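Local coordinates for DUF5642 domain-containing protein (Mycobacterium smegmatis, PDB 4TMD) that is of unknown function but is probably an exported lipoprotein, built on an antiparallel sheet and probably related to the Mog1p/PsbP group, at residues 11-16 with 186-191; 59-64 with 159-164; 149-154 with 180-185. All blocks are in the same frame, centred on the assembly; numbering follows the deposited sequence.

Strand 158-166 turns alternate side chains to the two faces of the sheet: interaction 2 uses one, with Met159 and Ile161 meeting the loop at 59-64, while Val160 and Val162 face helix 179-194 on the other. That helix serves both interaction 1, through its 186-191 part, and interaction 3, through 180-185, where it lies on the neighbouring strand 145-155. Interactions 2 and 3 are closer to the middle of the chain than interaction 1. All three contacts are largely buried, but their chemistry differs: interaction 1 is purely apolar, interaction 2 sets a Met-aromatic contact beside an amide bonded within its own loop and to Pro93 and Ser95, and interaction 3 reaches outward to a water-bridged arginine.

Interaction 1. Residues 11-16 with 186-191; sequences AQLKSS and LSAAVA
Leu13 and Ala189 bring the two backbones nearest, with their CA atoms 6.8 Å apart, where the 3-10 turns of 11-16 run past helix 179-194. The contact is essentially one leucine laid against the alanine-lined side of a helix. Leu13 points its CB at the helix and sets both methyls on Ala189, CD2 at the alanine methyl and CD1 nearer the main chain. Leu13 CD2 packs 3.6 Å from Ala189 CB. Leu13 CD1 rests on the helix main chain, 4.0 Å from Ala188 O. The Ala188 methyl closes the group more loosely, its CB 4.5 Å from Leu13 CD2. A first torsion of -92°, well off the staggered value, goes with both leucine methyls lying against the helix. Leu185 and Ala192 also touch Leu13, so the side chain lies over helix residues spaced three and four apart, all on one flank. On the sheet side, Ala189 meets Val160 of strand 158-166. With methyl-sized side chains at 188 and 189, the leucine can come right down to the main chain, and the N-terminal segment is held to the helix here by shape and by the burial of apolar surface rather than by polar bonds.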
loop_
_atom_site.group_PDB
_atom_site.type_symbol
_atom_site.label_atom_id
_atom_site.label_comp_id
_atom_site.label_asym_id
_atom_site.label_seq_id
_atom_site.Cartn_x
_atom_site.Cartn_y
_atom_site.Cartn_z
ATOM N N ALA A 11 9.927 -7.449 10.563
ATOM C CA ALA A 11 10.105 -7.084 11.973
ATOM C C ALA A 11 11.327 -6.195 12.118
ATOM O O ALA A 11 11.364 -5.330 12.977
ATOM C CB ALA A 11 10.239 -8.336 12.848
ATOM N N GLN A 12 12.313 -6.387 11.247
ATOM C CA GLN A 12 13.521 -5.563 11.267
ATOM C C GLN A 12 13.243 -4.060 11.172
ATOM O O GLN A 12 13.988 -3.240 11.721
ATOM C CB GLN A 12 14.433 -5.980 10.117
ATOM C CG GLN A 12 15.852 -6.219 10.488
ATOM C CD GLN A 12 16.662 -6.686 9.294
ATOM O OE1 GLN A 12 16.802 -7.879 9.048
ATOM N NE2 GLN A 12 17.188 -5.739 8.545
ATOM N N LEU A 13 12.170 -3.696 10.471
ATOM C CA LEU A 13 11.888 -2.288 10.209
ATOM C C LEU A 13 11.355 -1.529 11.423
ATOM O O LEU A 13 11.151 -0.324 11.364
ATOM C CB LEU A 13 10.911 -2.160 9.033
ATOM C CG LEU A 13 11.631 -2.009 7.675
ATOM C CD1 LEU A 13 12.474 -3.234 7.322
ATOM C CD2 LEU A 13 10.672 -1.677 6.558
ATOM N N LYS A 14 11.129 -2.233 12.517
ATOM C CA LYS A 14 10.828 -1.573 13.785
ATOM C C LYS A 14 11.898 -0.556 14.110
ATOM O O LYS A 14 11.621 0.552 14.553
ATOM C CB LYS A 14 10.746 -2.584 14.911
ATOM C CG LYS A 14 9.492 -3.393 14.912
ATOM C CD LYS A 14 9.481 -4.320 16.116
ATOM C CE LYS A 14 10.443 -5.487 15.925
ATOM N NZ LYS A 14 10.251 -6.574 16.930
ATOM N N SER A 15 13.139 -0.944 13.861
ATOM C CA SER A 15 14.284 -0.113 14.186
ATOM C C SER A 15 14.443 1.043 13.202
ATOM O O SER A 15 15.361 1.848 13.311
ATOM C CB SER A 15 15.542 -0.980 14.228
ATOM O OG SER A 15 15.375 -2.038 15.167
ATOM N N SER A 16 13.529 1.144 12.251
ATOM C CA SER A 16 13.573 2.233 11.294
ATOM C C SER A 16 12.816 3.467 11.815
ATOM O O SER A 16 12.821 4.513 11.174
ATOM C CB SER A 16 12.997 1.759 9.953
ATOM O OG SER A 16 13.128 2.733 8.936
ATOM N N LEU A 186 9.848 1.151 1.654
ATOM C CA LEU A 186 9.623 0.094 0.670
ATOM C C LEU A 186 10.945 -0.565 0.272
ATOM O O LEU A 186 11.062 -1.786 0.248
ATOM C CB LEU A 186 8.921 0.638 -0.567
ATOM C CG LEU A 186 8.710 -0.416 -1.657
ATOM C CD1 LEU A 186 7.601 -1.394 -1.262
ATOM C CD2 LEU A 186 8.417 0.252 -3.010
ATOM N N SER A 187 11.944 0.251 -0.036
ATOM C CA SER A 187 13.248 -0.277 -0.390
ATOM C C SER A 187 13.860 -1.066 0.759
ATOM O O SER A 187 14.447 -2.138 0.561
ATOM C CB SER A 187 14.172 0.862 -0.800
ATOM O OG SER A 187 13.646 1.506 -1.937
ATOM N N ALA A 188 13.728 -0.534 1.969
ATOM C CA ALA A 188 14.334 -1.176 3.120
ATOM C C ALA A 188 13.647 -2.505 3.419
ATOM O O ALA A 188 14.316 -3.480 3.772
ATOM C CB ALA A 188 14.293 -0.242 4.347
ATOM N N ALA A 189 12.321 -2.545 3.269
ATOM C CA ALA A 189 11.559 -3.752 3.566
ATOM C C ALA A 189 11.888 -4.866 2.583
ATOM O O ALA A 189 11.971 -6.037 2.960
ATOM C CB ALA A 189 10.066 -3.468 3.538
ATOM N N VAL A 190 12.039 -4.501 1.314
ATOM C CA VAL A 190 12.347 -5.490 0.298
ATOM C C VAL A 190 13.726 -6.068 0.593
ATOM O O VAL A 190 13.914 -7.276 0.535
ATOM C CB VAL A 190 12.276 -4.901 -1.120
ATOM C CG1 VAL A 190 12.942 -5.822 -2.128
ATOM C CG2 VAL A 190 10.821 -4.667 -1.522
ATOM N N ALA A 191 14.670 -5.215 0.969
ATOM C CA ALA A 191 16.024 -5.683 1.257
ATOM C C ALA A 191 16.038 -6.552 2.511
ATOM O O ALA A 191 16.776 -7.546 2.592
ATOM C CB ALA A 191 16.990 -4.499 1.402
#

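Interaction 2. Residues 59-64 with 159-164; sequences QQFPPG and MVIVTA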
loop_
_atom_site.group_PDB
_atom_site.type_symbol
_atom_site.label_atom_id
_atom_site.label_comp_id
_atom_site.label_asym_id
_atom_site.label_seq_id
_atom_site.Cartn_x
_atom_site.Cartn_y
_atom_site.Cartn_z
ATOM N N GLN A 59 -4.272 -2.077 -5.966
ATOM C CA GLN A 59 -3.728 -3.428 -5.988
ATOM C C GLN A 59 -4.671 -4.454 -5.368
ATOM O O GLN A 59 -4.968 -4.412 -4.170
ATOM C CB GLN A 59 -2.389 -3.482 -5.264
ATOM C CG GLN A 59 -1.781 -4.880 -5.268
ATOM C CD GLN A 59 -1.453 -5.357 -6.678
ATOM O OE1 GLN A 59 -0.777 -4.660 -7.447
ATOM N NE2 GLN A 59 -1.945 -6.542 -7.031
ATOM N N GLN A 60 -5.114 -5.395 -6.197
ATOM C CA GLN A 60 -6.029 -6.437 -5.751
ATOM C C GLN A 60 -5.332 -7.755 -5.417
ATOM O O GLN A 60 -4.286 -8.084 -5.970
ATOM C CB GLN A 60 -7.101 -6.678 -6.821
ATOM C CG GLN A 60 -8.034 -5.494 -7.023
ATOM C CD GLN A 60 -8.736 -5.088 -5.735
ATOM O OE1 GLN A 60 -9.464 -5.881 -5.134
ATOM N NE2 GLN A 60 -8.505 -3.853 -5.297
ATOM N N PHE A 61 -5.931 -8.503 -4.500
ATOM C CA PHE A 61 -5.502 -9.858 -4.207
ATOM C C PHE A 61 -6.672 -10.805 -4.446
ATOM O O PHE A 61 -7.606 -10.848 -3.638
ATOM C CB PHE A 61 -4.996 -9.975 -2.772
ATOM C CG PHE A 61 -3.755 -9.174 -2.503
ATOM C CD1 PHE A 61 -3.820 -7.797 -2.352
ATOM C CD2 PHE A 61 -2.524 -9.798 -2.403
ATOM C CE1 PHE A 61 -2.683 -7.062 -2.110
ATOM C CE2 PHE A 61 -1.381 -9.069 -2.154
ATOM C CZ PHE A 61 -1.459 -7.700 -2.009
ATOM N N PRO A 62 -6.630 -11.550 -5.565
ATOM C CA PRO A 62 -7.666 -12.523 -5.938
ATOM C C PRO A 62 -8.040 -13.441 -4.773
ATOM O O PRO A 62 -7.167 -13.836 -3.997
ATOM C CB PRO A 62 -7.021 -13.313 -7.088
ATOM C CG PRO A 62 -5.571 -12.904 -7.105
ATOM C CD PRO A 62 -5.527 -11.529 -6.539
ATOM N N PRO A 63 -9.336 -13.758 -4.637
ATOM C CA PRO A 63 -9.856 -14.510 -3.485
ATOM C C PRO A 63 -9.361 -15.958 -3.390
ATOM O O PRO A 63 -9.571 -16.592 -2.359
ATOM C CB PRO A 63 -11.374 -14.467 -3.697
ATOM C CG PRO A 63 -11.565 -14.139 -5.146
ATOM C CD PRO A 63 -10.407 -13.294 -5.537
ATOM N N GLY A 64 -8.712 -16.470 -4.431
ATOM C CA GLY A 64 -8.210 -17.836 -4.405
ATOM C C GLY A 64 -6.776 -18.027 -3.911
ATOM O O GLY A 64 -6.382 -19.141 -3.546
ATOM N N MET A 159 5.283 -9.982 -2.378
ATOM C CA MET A 159 4.805 -8.635 -2.614
ATOM C C MET A 159 4.977 -7.864 -1.333
ATOM O O MET A 159 4.672 -8.402 -0.275
ATOM C CB MET A 159 3.346 -8.652 -3.049
ATOM C CG MET A 159 2.754 -7.285 -3.252
ATOM S SD MET A 159 1.229 -7.413 -4.215
ATOM C CE MET A 159 1.878 -7.427 -5.881
ATOM N N VAL A 160 5.488 -6.635 -1.425
ATOM C CA VAL A 160 5.645 -5.796 -0.248
ATOM C C VAL A 160 4.843 -4.537 -0.477
ATOM O O VAL A 160 4.930 -3.930 -1.542
ATOM C CB VAL A 160 7.124 -5.446 0.033
ATOM C CG1 VAL A 160 7.223 -4.415 1.157
ATOM C CG2 VAL A 160 7.921 -6.712 0.373
ATOM N N ILE A 161 4.035 -4.164 0.504
ATOM C CA ILE A 161 3.181 -3.000 0.368
ATOM C C ILE A 161 3.395 -2.023 1.518
ATOM O O ILE A 161 3.228 -2.383 2.687
ATOM C CB ILE A 161 1.691 -3.381 0.333
ATOM C CG1 ILE A 161 1.439 -4.490 -0.692
ATOM C CG2 ILE A 161 0.851 -2.148 0.032
ATOM C CD1 ILE A 161 -0.015 -4.838 -0.812
ATOM N N VAL A 162 3.771 -0.798 1.180
ATOM C CA VAL A 162 3.853 0.258 2.177
ATOM C C VAL A 162 2.661 1.180 1.966
ATOM O O VAL A 162 2.414 1.659 0.852
ATOM C CB VAL A 162 5.192 1.042 2.096
ATOM C CG1 VAL A 162 5.186 2.259 3.062
ATOM C CG2 VAL A 162 6.368 0.102 2.410
ATOM N N THR A 163 1.899 1.393 3.031
ATOM C CA THR A 163 0.788 2.338 3.004
ATOM C C THR A 163 1.075 3.463 3.987
ATOM O O THR A 163 1.412 3.204 5.144
ATOM C CB THR A 163 -0.543 1.661 3.360
ATOM O OG1 THR A 163 -0.772 0.563 2.462
ATOM C CG2 THR A 163 -1.688 2.664 3.234
ATOM N N ALA A 164 0.979 4.704 3.522
ATOM C CA ALA A 164 1.210 5.867 4.379
ATOM C C ALA A 164 0.001 6.789 4.328
ATOM O O ALA A 164 -0.464 7.121 3.243
ATOM C CB ALA A 164 2.453 6.614 3.947
#
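Phe61 and Met159 make the sulfur-aromatic part of this contact. The sulfur lies beside the far end of the ring, with Met159 SD 3.5 Å from Phe61 CZ and 4.4 Å from the ring centroid. The line to the centroid is inclined 54° to the ring normal, so this is an oblique Met-aromatic contact. Met159 runs out extended from the strand and bends only at its last torsion (chi3 -84°), which places the sulfur by the phenyl ring and carries CE over to Gln59.

The apolar packing is completed by Ile161, which reaches toward Phe61 from the opposite direction and sets its terminal methyl at the ring's edge, in plane, with Ile161 CD1 3.4 Å from Phe61 CZ and 3.7 Å from Phe61 CE1. Met159 and Ile161 are alternate residues of strand 158-166 and face the same way, whereas Val160 and Val162 face helix 179-194. In this antiparallel sheet, assigned by sequence to the Mog1p/PsbP clan, the loop before strand 67-76 thus covers part of the face turned away from the C-terminal helix. Pro33 and Leu36 of helix 33-36 also touch the phenyl ring.

The polar component is the Gln59 amide. Its NE2 donates to Gln60 O at 3.0 Å with an N-H...O angle of 148°, and also to Pro93 O, while OE1 accepts from Ser95 N. Three bonds therefore satisfy this buried amide and fix its rotation. Across the contact, Gln59 CD lies 4.0 Å from Met159 CE.

Interaction 3. Residues 149-154 with 180-185; sequences YNYVAS and ERAREL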
loop_
_atom_site.group_PDB
_atom_site.type_symbol
_atom_site.label_atom_id
_atom_site.label_comp_id
_atom_site.label_asym_id
_atom_site.label_seq_id
_atom_site.Cartn_x
_atom_site.Cartn_y
_atom_site.Cartn_z
ATOM N N TYR A 149 -1.091 7.154 0.547
ATOM C CA TYR A 149 -0.133 6.747 -0.459
ATOM C C TYR A 149 0.121 5.252 -0.307
ATOM O O TYR A 149 0.164 4.733 0.813
ATOM C CB TYR A 149 1.161 7.537 -0.333
ATOM C CG TYR A 149 1.026 8.979 -0.737
ATOM C CD1 TYR A 149 1.427 9.401 -1.995
ATOM C CD2 TYR A 149 0.491 9.933 0.136
ATOM C CE1 TYR A 149 1.316 10.722 -2.372
ATOM C CE2 TYR A 149 0.379 11.272 -0.245
ATOM C CZ TYR A 149 0.790 11.650 -1.500
ATOM O OH TYR A 149 0.696 12.967 -1.902
ATOM N N ASN A 150 0.237 4.570 -1.446
ATOM C CA ASN A 150 0.466 3.132 -1.526
ATOM C C ASN A 150 1.709 2.891 -2.355
ATOM O O ASN A 150 1.812 3.428 -3.455
ATOM C CB ASN A 150 -0.702 2.417 -2.213
ATOM C CG ASN A 150 -1.653 1.782 -1.251
ATOM O OD1 ASN A 150 -1.249 1.219 -0.234
ATOM N ND2 ASN A 150 -2.939 1.851 -1.568
ATOM N N TYR A 151 2.626 2.067 -1.872
ATOM C CA TYR A 151 3.778 1.696 -2.687
ATOM C C TYR A 151 3.860 0.191 -2.657
ATOM O O TYR A 151 3.817 -0.425 -1.597
ATOM C CB TYR A 151 5.073 2.340 -2.190
ATOM C CG TYR A 151 4.976 3.844 -2.196
ATOM C CD1 TYR A 151 5.349 4.572 -3.317
ATOM C CD2 TYR A 151 4.470 4.537 -1.096
ATOM C CE1 TYR A 151 5.230 5.952 -3.344
ATOM C CE2 TYR A 151 4.354 5.926 -1.115
ATOM C CZ TYR A 151 4.737 6.622 -2.235
ATOM O OH TYR A 151 4.623 7.998 -2.265
ATOM N N VAL A 152 3.954 -0.390 -3.842
ATOM C CA VAL A 152 3.930 -1.824 -4.003
ATOM C C VAL A 152 5.208 -2.294 -4.676
ATOM O O VAL A 152 5.596 -1.728 -5.699
ATOM C CB VAL A 152 2.723 -2.242 -4.869
ATOM C CG1 VAL A 152 2.799 -3.742 -5.221
ATOM C CG2 VAL A 152 1.430 -1.911 -4.167
ATOM N N ALA A 153 5.855 -3.315 -4.118
ATOM C CA ALA A 153 6.986 -3.948 -4.794
ATOM C C ALA A 153 6.694 -5.414 -5.016
ATOM O O ALA A 153 6.323 -6.118 -4.086
ATOM C CB ALA A 153 8.269 -3.784 -3.994
ATOM N N SER A 154 6.874 -5.862 -6.256
ATOM C CA SER A 154 6.599 -7.235 -6.653
ATOM C C SER A 154 7.869 -7.932 -7.129
ATOM O O SER A 154 8.554 -7.418 -8.005
ATOM C CB SER A 154 5.566 -7.253 -7.782
ATOM O OG SER A 154 5.495 -8.532 -8.379
ATOM N N GLU A 180 8.570 10.520 1.161
ATOM C CA GLU A 180 9.977 10.159 1.095
ATOM C C GLU A 180 10.252 8.976 2.030
ATOM O O GLU A 180 10.870 7.990 1.641
ATOM C CB GLU A 180 10.856 11.361 1.465
ATOM C CG GLU A 180 12.340 11.081 1.343
ATOM C CD GLU A 180 13.190 12.266 1.761
ATOM O OE1 GLU A 180 12.900 12.874 2.818
ATOM O OE2 GLU A 180 14.144 12.589 1.027
ATOM N N ARG A 181 9.789 9.072 3.266
ATOM C CA ARG A 181 9.955 7.976 4.222
ATOM C C ARG A 181 9.228 6.697 3.786
ATOM O O ARG A 181 9.748 5.590 3.945
ATOM C CB ARG A 181 9.445 8.392 5.587
ATOM C CG ARG A 181 9.819 7.427 6.702
ATOM C CD ARG A 181 9.210 7.923 8.028
ATOM N NE ARG A 181 10.024 7.527 9.166
ATOM C CZ ARG A 181 10.504 8.362 10.075
ATOM N NH1 ARG A 181 10.235 9.666 10.008
ATOM N NH2 ARG A 181 11.243 7.884 11.063
ATOM N N ALA A 182 8.010 6.846 3.263
ATOM C CA ALA A 182 7.284 5.691 2.731
ATOM C C ALA A 182 8.107 4.992 1.651
ATOM O O ALA A 182 8.218 3.780 1.653
ATOM C CB ALA A 182 5.922 6.109 2.163
ATOM N N ARG A 183 8.661 5.748 0.710
ATOM C CA ARG A 183 9.417 5.120 -0.377
ATOM C C ARG A 183 10.684 4.442 0.160
ATOM O O ARG A 183 11.060 3.356 -0.288
ATOM C CB ARG A 183 9.765 6.145 -1.466
ATOM C CG ARG A 183 8.534 6.664 -2.248
ATOM C CD ARG A 183 8.939 7.504 -3.449
ATOM N NE ARG A 183 9.828 8.602 -3.075
ATOM C CZ ARG A 183 9.427 9.841 -2.799
ATOM N NH1 ARG A 183 8.140 10.158 -2.862
ATOM N NH2 ARG A 183 10.315 10.767 -2.456
ATOM N N GLU A 184 11.337 5.059 1.136
ATOM C CA GLU A 184 12.512 4.413 1.736
ATOM C C GLU A 184 12.133 3.173 2.521
ATOM O O GLU A 184 12.864 2.170 2.509
ATOM C CB GLU A 184 13.275 5.400 2.622
ATOM C CG GLU A 184 13.813 6.567 1.797
ATOM C CD GLU A 184 14.406 7.682 2.627
ATOM O OE1 GLU A 184 14.378 7.592 3.877
ATOM O OE2 GLU A 184 14.897 8.654 2.012
ATOM N N LEU A 185 10.984 3.207 3.200
ATOM C CA LEU A 185 10.508 1.996 3.866
ATOM C C LEU A 185 10.307 0.844 2.868
ATOM O O LEU A 185 10.544 -0.310 3.210
ATOM C CB LEU A 185 9.191 2.253 4.613
ATOM C CG LEU A 185 9.308 3.000 5.946
ATOM C CD1 LEU A 185 7.912 3.325 6.460
ATOM C CD2 LEU A 185 10.059 2.146 6.968
HETATM O O HOH W 1 5.808 9.136 -4.388
#
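Tyr151 and Arg183 meet because of how each side chain leaves its backbone: the tyrosine has CG anti to its carbonyl carbon (chi1 -59°), which raises the ring from the strand toward the helix, and the arginine, likewise with CG anti to the carbonyl carbon, folds over at chi3 (-54°). The aliphatic part of the arginine does the touching. Arg183 CG stands over one face of the Tyr151 ring, displaced toward the rim, 3.6 Å from Tyr151 CE1 and 4.0 Å from the ring centroid, a CH-pi contact. Arg183 CD follows at 4.0 Å from Tyr151 CE1. The guanidinium is not stacked on the phenol, since the two planes stand 77° apart; instead Glu180 CA, from about one turn earlier in the same helix, lies over one guanidinium face, toward its rim.

Ala182 adds a second apolar touch, its CB 3.6 Å from Tyr151 CE2. At the outer end of the ring, polar groups take over. Tyr151 OH and Arg183 NH1 are 4.2 Å apart, and a water joins them, 2.7 Å from Tyr151 OH and 3.0 Å from Arg183 NH1. The water lies in the plane of the tyrosine ring, at its edge, and accepts from the arginine. Arg183 has further, weaker partners: NH1 makes a weak bond to Thr179 OG1 and NH2 a long, weak ion pair with Glu119.

Strand 145-155 is paired on one side with strand 127-137 and on the other with strand 158-166, whose Val162 and Ala164 also touch Ala182, so helix 179-194 lies across neighbouring strands; further along it, Leu186 and Val190 pack on Ala153.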